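Local coordinates for aminoglycoside acetyltransferase meta-AAC0020 (Uncultured bacterium, PDB 5F47), which acetylates aminoglycoside antibiotics as a resistance enzyme of the GNAT acetyltransferase family, presumably with acetyl-coenzyme A as donor, at the interface of chains A and B. Coordinates in Å, arbitrary orientation; residue numbers count along the deposited sequence, not the author numbering. Chains: chain A/B, aminoglycoside acetyltransferase meta-AAC0020.

The interface of chains A and B. Residues chain A 147-149; chain B 126-129, 151.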
ATOM      1  N   GLU A 147     -10.691 -11.145  -0.345  1.00 14.80           N
ATOM      2  CA  GLU A 147     -10.373 -11.504  -1.726  1.00 19.57           C
ATOM      3  C   GLU A 147      -9.017 -12.198  -1.830  1.00 16.99           C
ATOM      4  O   GLU A 147      -8.054 -11.775  -1.209  1.00 15.53           O
ATOM      5  CB  GLU A 147     -10.403 -10.255  -2.617  1.00 25.29           C
ATOM      6  CG  GLU A 147     -11.822  -9.653  -2.709  1.00 32.67           C
ATOM      7  CD  GLU A 147     -11.900  -8.353  -3.492  1.00 42.98           C
ATOM      8  OE1 GLU A 147     -10.919  -8.007  -4.187  1.00 45.81           O
ATOM      9  OE2 GLU A 147     -12.963  -7.685  -3.417  1.00 42.67           O
ATOM     10  N   GLN A 148      -8.955 -13.258  -2.629  1.00 17.85           N
ATOM     11  CA  GLN A 148      -7.679 -13.921  -2.942  1.00 18.40           C
ATOM     12  C   GLN A 148      -6.857 -13.072  -3.888  1.00 16.80           C
ATOM     13  O   GLN A 148      -7.360 -12.620  -4.925  1.00 18.21           O
ATOM     14  CB  GLN A 148      -7.923 -15.282  -3.578  1.00 22.50           C
ATOM     15  CG  GLN A 148      -8.761 -16.227  -2.751  1.00 30.48           C
ATOM     16  CD  GLN A 148      -8.052 -16.681  -1.499  1.00 36.37           C
ATOM     17  OE1 GLN A 148      -6.890 -17.099  -1.549  1.00 42.54           O
ATOM     18  NE2 GLN A 148      -8.749 -16.624  -0.370  1.00 40.86           N
ATOM     19  N   VAL A 149      -5.586 -12.896  -3.544  1.00 14.59           N
ATOM     20  CA  VAL A 149      -4.703 -11.966  -4.229  1.00 15.44           C
ATOM     21  C   VAL A 149      -3.347 -12.636  -4.442  1.00 16.20           C
ATOM     22  O   VAL A 149      -2.969 -13.532  -3.686  1.00 16.47           O
ATOM     23  CB  VAL A 149      -4.605 -10.658  -3.401  1.00 16.56           C
ATOM     24  CG1 VAL A 149      -3.516  -9.718  -3.893  1.00 16.79           C
ATOM     25  CG2 VAL A 149      -5.966  -9.956  -3.412  1.00 17.34           C
TER
ATOM     26  N   GLN B 126       0.076  -6.081  -6.707  1.00 18.88           N
ATOM     27  CA  GLN B 126      -0.831  -7.198  -6.501  1.00 23.37           C
ATOM     28  C   GLN B 126      -1.793  -7.364  -7.666  1.00 25.29           C
ATOM     29  O   GLN B 126      -2.072  -6.422  -8.414  1.00 26.56           O
ATOM     30  CB  GLN B 126      -1.583  -7.005  -5.191  1.00 26.10           C
ATOM     31  CG  GLN B 126      -0.679  -7.124  -3.975  1.00 27.71           C
ATOM     32  CD  GLN B 126      -0.803  -5.959  -3.046  1.00 29.35           C
ATOM     33  OE1 GLN B 126      -1.666  -5.100  -3.231  1.00 31.02           O
ATOM     34  NE2 GLN B 126       0.060  -5.907  -2.040  1.00 29.20           N
ATOM     35  N   ALA B 127      -2.257  -8.587  -7.855  1.00 18.90           N
ATOM     36  CA  ALA B 127      -3.293  -8.870  -8.821  1.00 18.63           C
ATOM     37  C   ALA B 127      -4.302  -9.766  -8.136  1.00 19.46           C
ATOM     38  O   ALA B 127      -3.945 -10.619  -7.327  1.00 17.25           O
ATOM     39  CB  ALA B 127      -2.736  -9.541 -10.085  1.00 21.32           C
ATOM     40  N   ASP B 128      -5.574  -9.550  -8.431  1.00 20.99           N
ATOM     41  CA  ASP B 128      -6.589 -10.464  -7.933  1.00 23.71           C
ATOM     42  C   ASP B 128      -6.380 -11.840  -8.550  1.00 23.65           C
ATOM     43  O   ASP B 128      -6.042 -11.963  -9.732  1.00 25.22           O
ATOM     44  CB  ASP B 128      -7.988  -9.937  -8.251  1.00 27.08           C
ATOM     45  CG  ASP B 128      -8.275  -8.599  -7.583  1.00 29.76           C
ATOM     46  OD1 ASP B 128      -7.638  -8.275  -6.564  1.00 28.22           O
ATOM     47  OD2 ASP B 128      -9.153  -7.869  -8.084  1.00 33.88           O
ATOM     48  N   LYS B 129      -6.555 -12.885  -7.749  1.00 24.20           N
ATOM     49  CA  LYS B 129      -6.305 -14.240  -8.210  1.00 25.52           C
ATOM     50  C   LYS B 129      -7.228 -14.626  -9.373  1.00 27.80           C
ATOM     51  O   LYS B 129      -6.873 -15.460 -10.211  1.00 28.54           O
ATOM     52  CB  LYS B 129      -6.457 -15.230  -7.054  1.00 26.37           C
ATOM     53  CG  LYS B 129      -6.024 -16.648  -7.389  1.00 31.10           C
ATOM     54  CD  LYS B 129      -6.236 -17.585  -6.223  1.00 36.21           C
ATOM     55  CE  LYS B 129      -5.662 -18.960  -6.533  1.00 41.26           C
ATOM     56  NZ  LYS B 129      -5.795 -19.882  -5.374  1.00 47.00           N
ATOM     57  N   HIS B 151      -6.618 -10.447   0.798  1.00 13.09           N
ATOM     58  CA  HIS B 151      -6.874  -9.081   1.254  1.00 12.48           C
ATOM     59  C   HIS B 151      -8.195  -9.012   1.973  1.00 13.62           C
ATOM     60  O   HIS B 151      -9.178  -9.571   1.518  1.00 15.03           O
ATOM     61  CB  HIS B 151      -6.868  -8.080   0.086  1.00 13.39           C
ATOM     62  CG  HIS B 151      -5.492  -7.689  -0.361  1.00 16.48           C
ATOM     63  ND1 HIS B 151      -5.269  -6.651  -1.238  1.00 18.07           N
ATOM     64  CD2 HIS B 151      -4.275  -8.209  -0.068  1.00 18.04           C
ATOM     65  CE1 HIS B 151      -3.968  -6.538  -1.458  1.00 18.04           C
ATOM     66  NE2 HIS B 151      -3.344  -7.469  -0.761  1.00 17.01           N
TER
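A:Glu147 and B:His151 pair as antiparallel residues through two backbone hydrogen bonds, A:Glu147 N to B:His151 O at 2.9 Å and B:His151 N to A:Glu147 O at 2.8 Å. The opposite edge of strand 145-155 of chain A meets strand 122-128 of chain B: A:Val149 bridges B:Asp128 antiparallel, and B:Lys129 N donates to A:Gln148 O at 2.9 Å. That last bond is almost straight at its hydrogen (174°), although the donor stands above the carbonyl plane, 39° out of it. Strand 145-155 of chain A is therefore inserted between two strands of chain B, and two-fold symmetry repeats the arrangement with the chains exchanged. Such intersubunit strand pairing suggests that the dimer may be the functional unit, though the structure alone does not prove it.

A:Val149 carries most of the apolar contact here. Its CG1 lies anti to the backbone N (chi1 170°), which leaves CG2 beside that N and over one face of the imidazole. A:Val149 CG2 sits near the rim, 3.8 Å from B:His151 CG, while A:Val149 CG1 comes nearest B:Gln126 CB, a methylene, at 3.6 Å and also reaches the NE2/CE1 end of the ring. The valine side chain and the histidine cross at about a right angle. Within chain B, CD of B:Gln126 abuts the ring edge in its plane.

On the opposite face of the sheet, the extended B:Lys129 chain runs past A:Gln148, the two CB atoms 3.8 Å apart. On the valine's face, the carboxylates of A:Glu147 and B:Asp128 stand nearly perpendicular; if both are ionised, their like charges would be expected to disfavour closer approach: A:Glu147 OE1 lies 4.1 Å from B:Asp128 OD1.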